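Local coordinates for protein OxyR (Porphyromonas gingivalis, PDB 3HO7) that probably binds DNA as a redox-sensitive transcriptional activator of the LysR family, of which this chain is the regulatory domain, at residues A[31-36]-A[40-45]; A[46-51]-A[114-119]; A[74-79]-A[201-206]. All blocks are in the same frame, centred on the assembly; numbering follows the deposited sequence.

Contact 1: residues A[31-36]-A[40-45]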
loop_
_atom_site.group_PDB
_atom_site.type_symbol
_atom_site.label_atom_id
_atom_site.label_comp_id
_atom_site.label_asym_id
_atom_site.label_seq_id
_atom_site.Cartn_x
_atom_site.Cartn_y
_atom_site.Cartn_z
ATOM N N PRO A 31 15.861 -12.329 2.680
ATOM C CA PRO A 31 16.862 -13.138 3.372
ATOM C C PRO A 31 17.499 -14.173 2.449
ATOM O O PRO A 31 18.689 -14.458 2.567
ATOM C CB PRO A 31 16.051 -13.830 4.471
ATOM C CG PRO A 31 14.891 -12.923 4.707
ATOM C CD PRO A 31 14.553 -12.368 3.355
ATOM N N ILE A 32 16.712 -14.724 1.529
ATOM C CA ILE A 32 17.220 -15.740 0.612
ATOM C C ILE A 32 18.170 -15.147 -0.427
ATOM O O ILE A 32 19.146 -15.787 -0.822
ATOM C CB ILE A 32 16.078 -16.505 -0.081
ATOM C CG1 ILE A 32 15.226 -17.233 0.962
ATOM C CG2 ILE A 32 16.634 -17.488 -1.099
ATOM C CD1 ILE A 32 14.023 -17.949 0.383
ATOM N N TRP A 33 17.886 -13.925 -0.869
ATOM C CA TRP A 33 18.762 -13.242 -1.816
ATOM C C TRP A 33 20.122 -12.977 -1.189
ATOM O O TRP A 33 21.161 -13.244 -1.793
ATOM C CB TRP A 33 18.161 -11.914 -2.279
ATOM C CG TRP A 33 17.065 -12.048 -3.281
ATOM C CD1 TRP A 33 16.740 -13.158 -4.003
ATOM C CD2 TRP A 33 16.167 -11.015 -3.706
ATOM N NE1 TRP A 33 15.680 -12.889 -4.834
ATOM C CE2 TRP A 33 15.311 -11.579 -4.672
ATOM C CE3 TRP A 33 15.997 -9.672 -3.353
ATOM C CZ2 TRP A 33 14.300 -10.846 -5.293
ATOM C CZ3 TRP A 33 14.993 -8.947 -3.970
ATOM C CH2 TRP A 33 14.158 -9.535 -4.929
ATOM N N LYS A 34 20.104 -12.441 0.026
ATOM C CA LYS A 34 21.331 -12.099 0.728
ATOM C C LYS A 34 22.349 -13.228 0.633
ATOM O O LYS A 34 23.508 -13.003 0.284
ATOM C CB LYS A 34 21.039 -11.782 2.195
ATOM C CG LYS A 34 22.252 -11.287 2.963
ATOM C CD LYS A 34 22.767 -9.982 2.378
ATOM C CE LYS A 34 21.698 -8.899 2.438
ATOM N NZ LYS A 34 22.202 -7.589 1.944
ATOM N N LYS A 35 21.906 -14.442 0.941
ATOM C CA LYS A 35 22.804 -15.593 0.987
ATOM C C LYS A 35 23.103 -16.203 -0.385
ATOM O O LYS A 35 24.221 -16.649 -0.636
ATOM C CB LYS A 35 22.267 -16.662 1.949
ATOM C CG LYS A 35 20.828 -17.076 1.693
ATOM C CD LYS A 35 20.392 -18.179 2.649
ATOM C CE LYS A 35 20.396 -17.703 4.096
ATOM N NZ LYS A 35 21.776 -17.467 4.609
ATOM N N GLU A 36 22.113 -16.218 -1.273
ATOM C CA GLU A 36 22.293 -16.816 -2.598
ATOM C C GLU A 36 22.767 -15.831 -3.665
ATOM O O GLU A 36 23.453 -16.218 -4.613
ATOM C CB GLU A 36 21.008 -17.507 -3.068
ATOM C CG GLU A 36 21.081 -19.028 -3.073
ATOM C CD GLU A 36 20.861 -19.637 -1.704
ATOM O OE1 GLU A 36 19.772 -19.426 -1.131
ATOM O OE2 GLU A 36 21.769 -20.339 -1.209
ATOM N N LEU A 40 25.786 -9.315 -5.855
ATOM C CA LEU A 40 24.894 -8.671 -6.811
ATOM C C LEU A 40 24.112 -7.543 -6.145
ATOM O O LEU A 40 23.547 -7.726 -5.066
ATOM C CB LEU A 40 23.917 -9.698 -7.389
ATOM C CG LEU A 40 22.887 -9.191 -8.399
ATOM C CD1 LEU A 40 23.513 -9.061 -9.778
ATOM C CD2 LEU A 40 21.687 -10.122 -8.444
ATOM N N GLU A 41 24.083 -6.379 -6.784
ATOM C CA GLU A 41 23.282 -5.266 -6.288
ATOM C C GLU A 41 21.878 -5.323 -6.879
ATOM O O GLU A 41 21.702 -5.244 -8.094
ATOM C CB GLU A 41 23.929 -3.923 -6.628
ATOM C CG GLU A 41 23.176 -2.737 -6.047
ATOM C CD GLU A 41 23.415 -1.454 -6.815
ATOM O OE1 GLU A 41 22.950 -0.390 -6.350
ATOM O OE2 GLU A 41 24.058 -1.505 -7.885
ATOM N N ILE A 42 20.881 -5.451 -6.012
ATOM C CA ILE A 42 19.501 -5.605 -6.457
ATOM C C ILE A 42 18.666 -4.353 -6.218
ATOM O O ILE A 42 18.508 -3.911 -5.081
ATOM C CB ILE A 42 18.818 -6.791 -5.755
ATOM C CG1 ILE A 42 19.553 -8.093 -6.077
ATOM C CG2 ILE A 42 17.359 -6.886 -6.172
ATOM C CD1 ILE A 42 19.022 -9.291 -5.325
ATOM N N HIS A 43 18.129 -3.792 -7.295
ATOM C CA HIS A 43 17.248 -2.636 -7.194
ATOM C C HIS A 43 15.790 -3.051 -7.341
ATOM O O HIS A 43 15.328 -3.342 -8.442
ATOM C CB HIS A 43 17.605 -1.588 -8.249
ATOM C CG HIS A 43 18.762 -0.718 -7.867
ATOM N ND1 HIS A 43 20.069 -1.153 -7.916
ATOM C CD2 HIS A 43 18.806 0.563 -7.432
ATOM C CE1 HIS A 43 20.869 -0.178 -7.525
ATOM N NE2 HIS A 43 20.129 0.876 -7.226
ATOM N N VAL A 44 15.074 -3.080 -6.222
ATOM C CA VAL A 44 13.663 -3.436 -6.222
ATOM C C VAL A 44 12.798 -2.202 -6.431
ATOM O O VAL A 44 13.085 -1.135 -5.889
ATOM C CB VAL A 44 13.249 -4.095 -4.896
ATOM C CG1 VAL A 44 11.746 -4.346 -4.876
ATOM C CG2 VAL A 44 14.022 -5.387 -4.681
ATOM N N SER A 45 11.740 -2.353 -7.218
ATOM C CA SER A 45 10.793 -1.268 -7.430
ATOM C C SER A 45 9.379 -1.816 -7.564
ATOM O O SER A 45 9.158 -2.830 -8.226
ATOM C CB SER A 45 11.169 -0.462 -8.674
ATOM O OG SER A 45 11.249 -1.296 -9.816
#

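Contact 2: residues A[46-51]-A[114-119]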
loop_
_atom_site.group_PDB
_atom_site.type_symbol
_atom_site.label_atom_id
_atom_site.label_comp_id
_atom_site.label_asym_id
_atom_site.label_seq_id
_atom_site.Cartn_x
_atom_site.Cartn_y
_atom_site.Cartn_z
ATOM N N GLU A 46 8.426 -1.149 -6.922
ATOM C CA GLU A 46 7.025 -1.519 -7.046
ATOM C C GLU A 46 6.380 -0.767 -8.205
ATOM O O GLU A 46 6.469 0.457 -8.294
ATOM C CB GLU A 46 6.261 -1.238 -5.748
ATOM C CG GLU A 46 6.664 -2.119 -4.575
ATOM C CD GLU A 46 5.737 -1.973 -3.381
ATOM O OE1 GLU A 46 4.506 -1.868 -3.580
ATOM O OE2 GLU A 46 6.239 -1.970 -2.238
ATOM N N MET A 47 5.743 -1.519 -9.097
ATOM C CA MET A 47 4.984 -0.946 -10.199
ATOM C C MET A 47 3.739 -1.781 -10.413
ATOM O O MET A 47 3.716 -2.967 -10.088
ATOM C CB MET A 47 5.782 -0.989 -11.497
ATOM C CG MET A 47 7.168 -0.401 -11.446
ATOM S SD MET A 47 7.966 -0.684 -13.036
ATOM C CE MET A 47 9.580 0.031 -12.737
ATOM N N GLN A 48 2.708 -1.169 -10.977
ATOM C CA GLN A 48 1.581 -1.936 -11.474
ATOM C C GLN A 48 1.975 -2.551 -12.815
ATOM O O GLN A 48 2.989 -2.172 -13.406
ATOM C CB GLN A 48 0.334 -1.060 -11.597
ATOM C CG GLN A 48 -0.378 -0.842 -10.267
ATOM C CD GLN A 48 -1.283 0.368 -10.279
ATOM O OE1 GLN A 48 -1.080 1.303 -11.054
ATOM N NE2 GLN A 48 -2.286 0.364 -9.410
ATOM N N THR A 49 1.175 -3.499 -13.287
ATOM C CA THR A 49 1.526 -4.302 -14.458
ATOM C C THR A 49 1.947 -3.476 -15.670
ATOM O O THR A 49 2.949 -3.777 -16.316
ATOM C CB THR A 49 0.372 -5.235 -14.857
ATOM O OG1 THR A 49 -0.004 -6.036 -13.729
ATOM C CG2 THR A 49 0.792 -6.140 -16.007
ATOM N N SER A 50 1.175 -2.442 -15.980
ATOM C CA SER A 50 1.456 -1.612 -17.145
ATOM C C SER A 50 2.896 -1.115 -17.131
ATOM O O SER A 50 3.629 -1.282 -18.106
ATOM C CB SER A 50 0.483 -0.434 -17.206
ATOM O OG SER A 50 -0.852 -0.890 -17.083
ATOM N N ARG A 51 3.298 -0.506 -16.018
ATOM C CA ARG A 51 4.661 -0.010 -15.869
ATOM C C ARG A 51 5.680 -1.135 -16.009
ATOM O O ARG A 51 6.717 -0.966 -16.648
ATOM C CB ARG A 51 4.836 0.696 -14.521
ATOM C CG ARG A 51 4.071 2.002 -14.409
ATOM C CD ARG A 51 4.472 2.779 -13.166
ATOM N NE ARG A 51 4.001 2.140 -11.940
ATOM C CZ ARG A 51 2.796 2.334 -11.416
ATOM N NH1 ARG A 51 1.935 3.150 -12.012
ATOM N NH2 ARG A 51 2.449 1.712 -10.298
ATOM N N LEU A 114 -9.813 -3.847 -5.925
ATOM C CA LEU A 114 -8.635 -3.213 -6.472
ATOM C C LEU A 114 -8.785 -3.235 -7.982
ATOM O O LEU A 114 -9.056 -4.276 -8.569
ATOM C CB LEU A 114 -7.379 -3.978 -6.054
ATOM C CG LEU A 114 -7.072 -3.998 -4.555
ATOM C CD1 LEU A 114 -6.068 -5.087 -4.214
ATOM C CD2 LEU A 114 -6.575 -2.640 -4.091
ATOM N N ASP A 115 -8.602 -2.080 -8.604
ATOM C CA ASP A 115 -8.675 -1.966 -10.057
ATOM C C ASP A 115 -7.824 -3.033 -10.741
ATOM O O ASP A 115 -8.283 -3.707 -11.664
ATOM C CB ASP A 115 -8.230 -0.573 -10.512
ATOM C CG ASP A 115 -9.146 0.528 -10.009
ATOM O OD1 ASP A 115 -10.356 0.269 -9.841
ATOM O OD2 ASP A 115 -8.655 1.655 -9.787
ATOM N N GLU A 116 -6.586 -3.181 -10.281
ATOM C CA GLU A 116 -5.652 -4.135 -10.875
ATOM C C GLU A 116 -5.425 -5.358 -9.987
ATOM O O GLU A 116 -5.085 -6.435 -10.475
ATOM C CB GLU A 116 -4.320 -3.450 -11.187
ATOM C CG GLU A 116 -3.206 -4.401 -11.597
ATOM C CD GLU A 116 -2.011 -3.678 -12.186
ATOM O OE1 GLU A 116 -2.217 -2.715 -12.956
ATOM O OE2 GLU A 116 -0.863 -4.075 -11.885
ATOM N N GLY A 117 -5.612 -5.189 -8.683
ATOM C CA GLY A 117 -5.459 -6.297 -7.751
ATOM C C GLY A 117 -6.517 -7.359 -7.984
ATOM O O GLY A 117 -6.225 -8.554 -7.955
ATOM N N HIS A 118 -7.749 -6.921 -8.223
ATOM C CA HIS A 118 -8.867 -7.841 -8.418
ATOM C C HIS A 118 -9.418 -7.802 -9.835
ATOM O O HIS A 118 -9.916 -8.807 -10.341
ATOM C CB HIS A 118 -10.003 -7.525 -7.442
ATOM C CG HIS A 118 -9.574 -7.478 -6.011
ATOM N ND1 HIS A 118 -9.798 -6.386 -5.202
ATOM C CD2 HIS A 118 -8.926 -8.388 -5.246
ATOM C CE1 HIS A 118 -9.314 -6.628 -3.996
ATOM N NE2 HIS A 118 -8.777 -7.835 -3.998
ATOM N N CYS A 119 -9.340 -6.637 -10.470
ATOM C CA CYS A 119 -10.016 -6.434 -11.743
ATOM C C CYS A 119 -9.075 -6.130 -12.906
ATOM O O CYS A 119 -9.440 -5.409 -13.836
ATOM C CB CYS A 119 -11.075 -5.337 -11.606
ATOM S SG CYS A 119 -12.346 -5.716 -10.376
#

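Contact 3: residues A[74-79]-A[201-206]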
loop_
_atom_site.group_PDB
_atom_site.type_symbol
_atom_site.label_atom_id
_atom_site.label_comp_id
_atom_site.label_asym_id
_atom_site.label_seq_id
_atom_site.Cartn_x
_atom_site.Cartn_y
_atom_site.Cartn_z
ATOM N N GLY A 74 7.294 -9.455 -27.332
ATOM C CA GLY A 74 8.619 -9.035 -26.886
ATOM C C GLY A 74 8.923 -9.411 -25.448
ATOM O O GLY A 74 10.034 -9.192 -24.962
ATOM N N LEU A 75 7.934 -9.977 -24.764
ATOM C CA LEU A 75 8.107 -10.398 -23.380
ATOM C C LEU A 75 7.760 -11.871 -23.213
ATOM O O LEU A 75 7.165 -12.485 -24.099
ATOM C CB LEU A 75 7.228 -9.564 -22.445
ATOM C CG LEU A 75 7.463 -8.055 -22.388
ATOM C CD1 LEU A 75 6.638 -7.447 -21.262
ATOM C CD2 LEU A 75 8.942 -7.752 -22.197
ATOM N N GLU A 76 8.135 -12.430 -22.068
ATOM C CA GLU A 76 7.748 -13.788 -21.714
ATOM C C GLU A 76 7.810 -13.950 -20.202
ATOM O O GLU A 76 8.408 -13.130 -19.511
ATOM C CB GLU A 76 8.632 -14.823 -22.415
ATOM C CG GLU A 76 10.025 -14.983 -21.831
ATOM C CD GLU A 76 10.861 -15.977 -22.617
ATOM O OE1 GLU A 76 10.692 -16.050 -23.853
ATOM O OE2 GLU A 76 11.688 -16.686 -22.004
ATOM N N ASP A 77 7.178 -14.998 -19.690
ATOM C CA ASP A 77 7.100 -15.192 -18.251
ATOM C C ASP A 77 7.057 -16.664 -17.867
ATOM O O ASP A 77 6.775 -17.530 -18.694
ATOM C CB ASP A 77 5.884 -14.460 -17.676
ATOM C CG ASP A 77 4.624 -14.707 -18.482
ATOM O OD1 ASP A 77 3.836 -15.596 -18.097
ATOM O OD2 ASP A 77 4.431 -14.016 -19.505
ATOM N N ASP A 78 7.336 -16.932 -16.598
ATOM C CA ASP A 78 7.362 -18.290 -16.082
ATOM C C ASP A 78 6.611 -18.353 -14.761
ATOM O O ASP A 78 6.641 -17.408 -13.972
ATOM C CB ASP A 78 8.806 -18.753 -15.885
ATOM C CG ASP A 78 9.557 -18.889 -17.193
ATOM O OD1 ASP A 78 9.148 -19.718 -18.036
ATOM O OD2 ASP A 78 10.560 -18.169 -17.380
ATOM N N LEU A 79 5.936 -19.471 -14.523
ATOM C CA LEU A 79 5.165 -19.644 -13.304
ATOM C C LEU A 79 6.066 -19.698 -12.074
ATOM O O LEU A 79 7.090 -20.383 -12.066
ATOM C CB LEU A 79 4.310 -20.911 -13.389
ATOM C CG LEU A 79 3.441 -21.238 -12.174
ATOM C CD1 LEU A 79 2.438 -20.116 -11.912
ATOM C CD2 LEU A 79 2.726 -22.566 -12.365
ATOM N N LYS A 201 21.136 -17.855 -16.962
ATOM C CA LYS A 201 21.560 -18.530 -15.740
ATOM C C LYS A 201 21.050 -17.803 -14.498
ATOM O O LYS A 201 20.608 -18.433 -13.537
ATOM C CB LYS A 201 23.083 -18.684 -15.715
ATOM C CG LYS A 201 23.626 -19.431 -16.924
ATOM C CD LYS A 201 25.135 -19.621 -16.858
ATOM C CE LYS A 201 25.528 -20.626 -15.785
ATOM N NZ LYS A 201 26.974 -20.979 -15.857
ATOM N N LEU A 202 21.104 -16.476 -14.527
ATOM C CA LEU A 202 20.562 -15.669 -13.442
ATOM C C LEU A 202 19.046 -15.824 -13.385
ATOM O O LEU A 202 18.471 -16.066 -12.323
ATOM C CB LEU A 202 20.937 -14.199 -13.632
ATOM C CG LEU A 202 20.466 -13.224 -12.552
ATOM C CD1 LEU A 202 21.058 -13.585 -11.197
ATOM C CD2 LEU A 202 20.830 -11.798 -12.933
ATOM N N ARG A 203 18.405 -15.681 -14.542
ATOM C CA ARG A 203 16.967 -15.879 -14.666
ATOM C C ARG A 203 16.572 -17.196 -14.012
ATOM O O ARG A 203 15.643 -17.249 -13.206
ATOM C CB ARG A 203 16.564 -15.872 -16.142
ATOM C CG ARG A 203 15.074 -16.045 -16.415
ATOM C CD ARG A 203 14.815 -16.030 -17.919
ATOM N NE ARG A 203 13.435 -16.356 -18.268
ATOM C CZ ARG A 203 12.992 -16.479 -19.515
ATOM N NH1 ARG A 203 13.822 -16.304 -20.536
ATOM N NH2 ARG A 203 11.720 -16.779 -19.745
ATOM N N GLU A 204 17.290 -18.257 -14.366
ATOM C CA GLU A 204 17.040 -19.581 -13.810
ATOM C C GLU A 204 17.208 -19.581 -12.291
ATOM O O GLU A 204 16.409 -20.178 -11.569
ATOM C CB GLU A 204 17.971 -20.614 -14.451
ATOM C CG GLU A 204 17.794 -22.032 -13.926
ATOM C CD GLU A 204 18.553 -23.056 -14.749
ATOM O OE1 GLU A 204 19.020 -22.708 -15.855
ATOM O OE2 GLU A 204 18.681 -24.213 -14.292
ATOM N N GLN A 205 18.250 -18.907 -11.813
ATOM C CA GLN A 205 18.503 -18.820 -10.379
ATOM C C GLN A 205 17.377 -18.063 -9.682
ATOM O O GLN A 205 16.855 -18.509 -8.659
ATOM C CB GLN A 205 19.851 -18.147 -10.107
ATOM C CG GLN A 205 20.289 -18.196 -8.647
ATOM C CD GLN A 205 21.619 -17.502 -8.404
ATOM O OE1 GLN A 205 22.272 -17.038 -9.340
ATOM N NE2 GLN A 205 22.026 -17.429 -7.142
ATOM N N LEU A 206 17.001 -16.919 -10.244
ATOM C CA LEU A 206 15.915 -16.120 -9.684
ATOM C C LEU A 206 14.634 -16.937 -9.554
ATOM O O LEU A 206 14.020 -16.977 -8.489
ATOM C CB LEU A 206 15.667 -14.866 -10.527
ATOM C CG LEU A 206 16.340 -13.574 -10.056
ATOM C CD1 LEU A 206 15.655 -13.022 -8.811
ATOM C CD2 LEU A 206 17.824 -13.795 -9.805
#

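Contact 1: residues A[31-36]-A[40-45]
This is a buried, wholly apolar helix-on-strand contact, in which W33 of helix 22-36 packs its indole against I42 and V44 of strand 40-46. Only three residues turn between the two elements, which form the last two parts of a beta-alpha-beta unit begun by strand 11-17. With CG of W33 anti to the carbonyl carbon (chi1 -76°), the ring is carried off the helix onto the strand. Its six-membered half does most of the touching. The I42 and W33 side chains cross at about a right angle, bringing I42 CD1 to 3.6 Å from W33 CE3, while I42 CG2 reaches 3.8 Å from W33 CZ3. The valine two residues on meets the indole differently: V44 CG2 comes up at the ring edge, close to its plane, 3.8 Å from W33 CZ3. The alternation of the strand puts I42 and V44 on the same side, whereas H43 points its CB away. Around this cluster, F30 adds a second aromatic ring next to W33, and L206 and L209 of helix 200-211 also pack on the W33 side chain. Strand 40-46 runs parallel to 11-17 and, from I42 to S45, to a strand of the second subunit, which continues the sheet across the interface.

Contact 2: residues A[46-51]-A[114-119]
E116 reaches out from the loop 114-119 and delivers one carboxylate oxygen to the start of helix 49-58. The tight part of the contact centres on this atom, OE2, which takes two bonds from T49. The backbone bond is nearly straight (168° at the hydrogen) and meets OE2 on the syn side, close to the carboxylate plane; as modelled T49 N is only 2.5 Å from E116 OE2, so the exact length is doubtful. The hydroxyl comes from above that plane, with T49 OG1 2.8 Å from E116 OE2. Q48 CB packs against both carboxylate oxygens, 3.3 Å from E116 OE1 and OE2 alike. An extended E116 side chain, its CG anti to the backbone N (chi1 171°), spans the distance. Since Q48 holds the N-cap position, T49 N belongs to the first turn, and the helix end would probably favour the negative charge there.

The other side is looser: S50 is solvent-exposed, and exposed R51 adds at most a distant attraction.

Behind E116, L114 N donates to H118 ND1 at 2.6 Å, and H118 NE2 binds F160 O. E116 thus binds the first turn of helix 49-58 from a loop over sixty residues further on, in a LysR substrate-binding domain of periplasmic-binding-protein-like fold. In the same loop C119 is disulfide-bonded to C128, consistent with the oxidised form of the OxyR redox switch.

Contact 3: residues A[74-79]-A[201-206]
R203 is stretched to its full length, with CG anti to the backbone N (chi1 -179°) and the chain extended on to NE, and this carries its guanidinium from helix 200-211 to the acids E76 and D78 on strand 75-89. The three residues form a salt-bridge network at the surface of the domain, two acids from one strand sharing one base from a helix. E76 has CG tucked between its backbone N and carbonyl carbon (chi1 76°), and from there an extended chain brings the carboxylate in toward the arginine, although its CB does not point at the helix. D78, by contrast, has CB directed at the helix, and its short side chain needs no such detour.

Both acids meet the guanidinium at its edge, near its plane, and both side chains cross the arginine at about a right angle. The carboxylate of E76 is turned more steeply against the guanidinium than that of D78. The E76 end is modelled too close to R203, so its exact geometry is doubtful, although the pairing of opposite charges is plain. E76 also touches a crystal neighbour.

D77, between the two acids, points its CB away from the helix and pairs instead with R190. Strand 184-194 lies alongside: E76 and D78 bond by backbone to V193 and L191. L202 and the buried L206 pack on M63 of strand 63-66. R203 joins helix 200-211 to strand 75-89, with its side chain packed on V193 of strand 184-194. On the D78 side, as part of a salt bridge, R203 NH2, an atom whose own position is less certain, donates to D78 OD2 at 3.0 Å, with 145° at the hydrogen.

How the contacts relate
Contact 1 is core, contact 3 is surface, and contact 2 is only partly buried; the chemistry follows. Apolar packing suits the interior between helix 22-36 and its strand, charge pairing suits the rim of helix 200-211, and a carboxylate held by a helix start suits the boundary of contact 2. Contacts 1 and 2 succeed each other along the chain, strand 40-46 leading into helix 49-58, although their centres are about 23 Å apart. Contacts 1 and 3 reach the same sheet and touch through helix 200-211, where Q205 NE2 makes a weak hydrogen bond to E36 O. Contacts 2 and 3 stay separate in space, about 7 Å between nearest atoms, but their segments alternate in sequence.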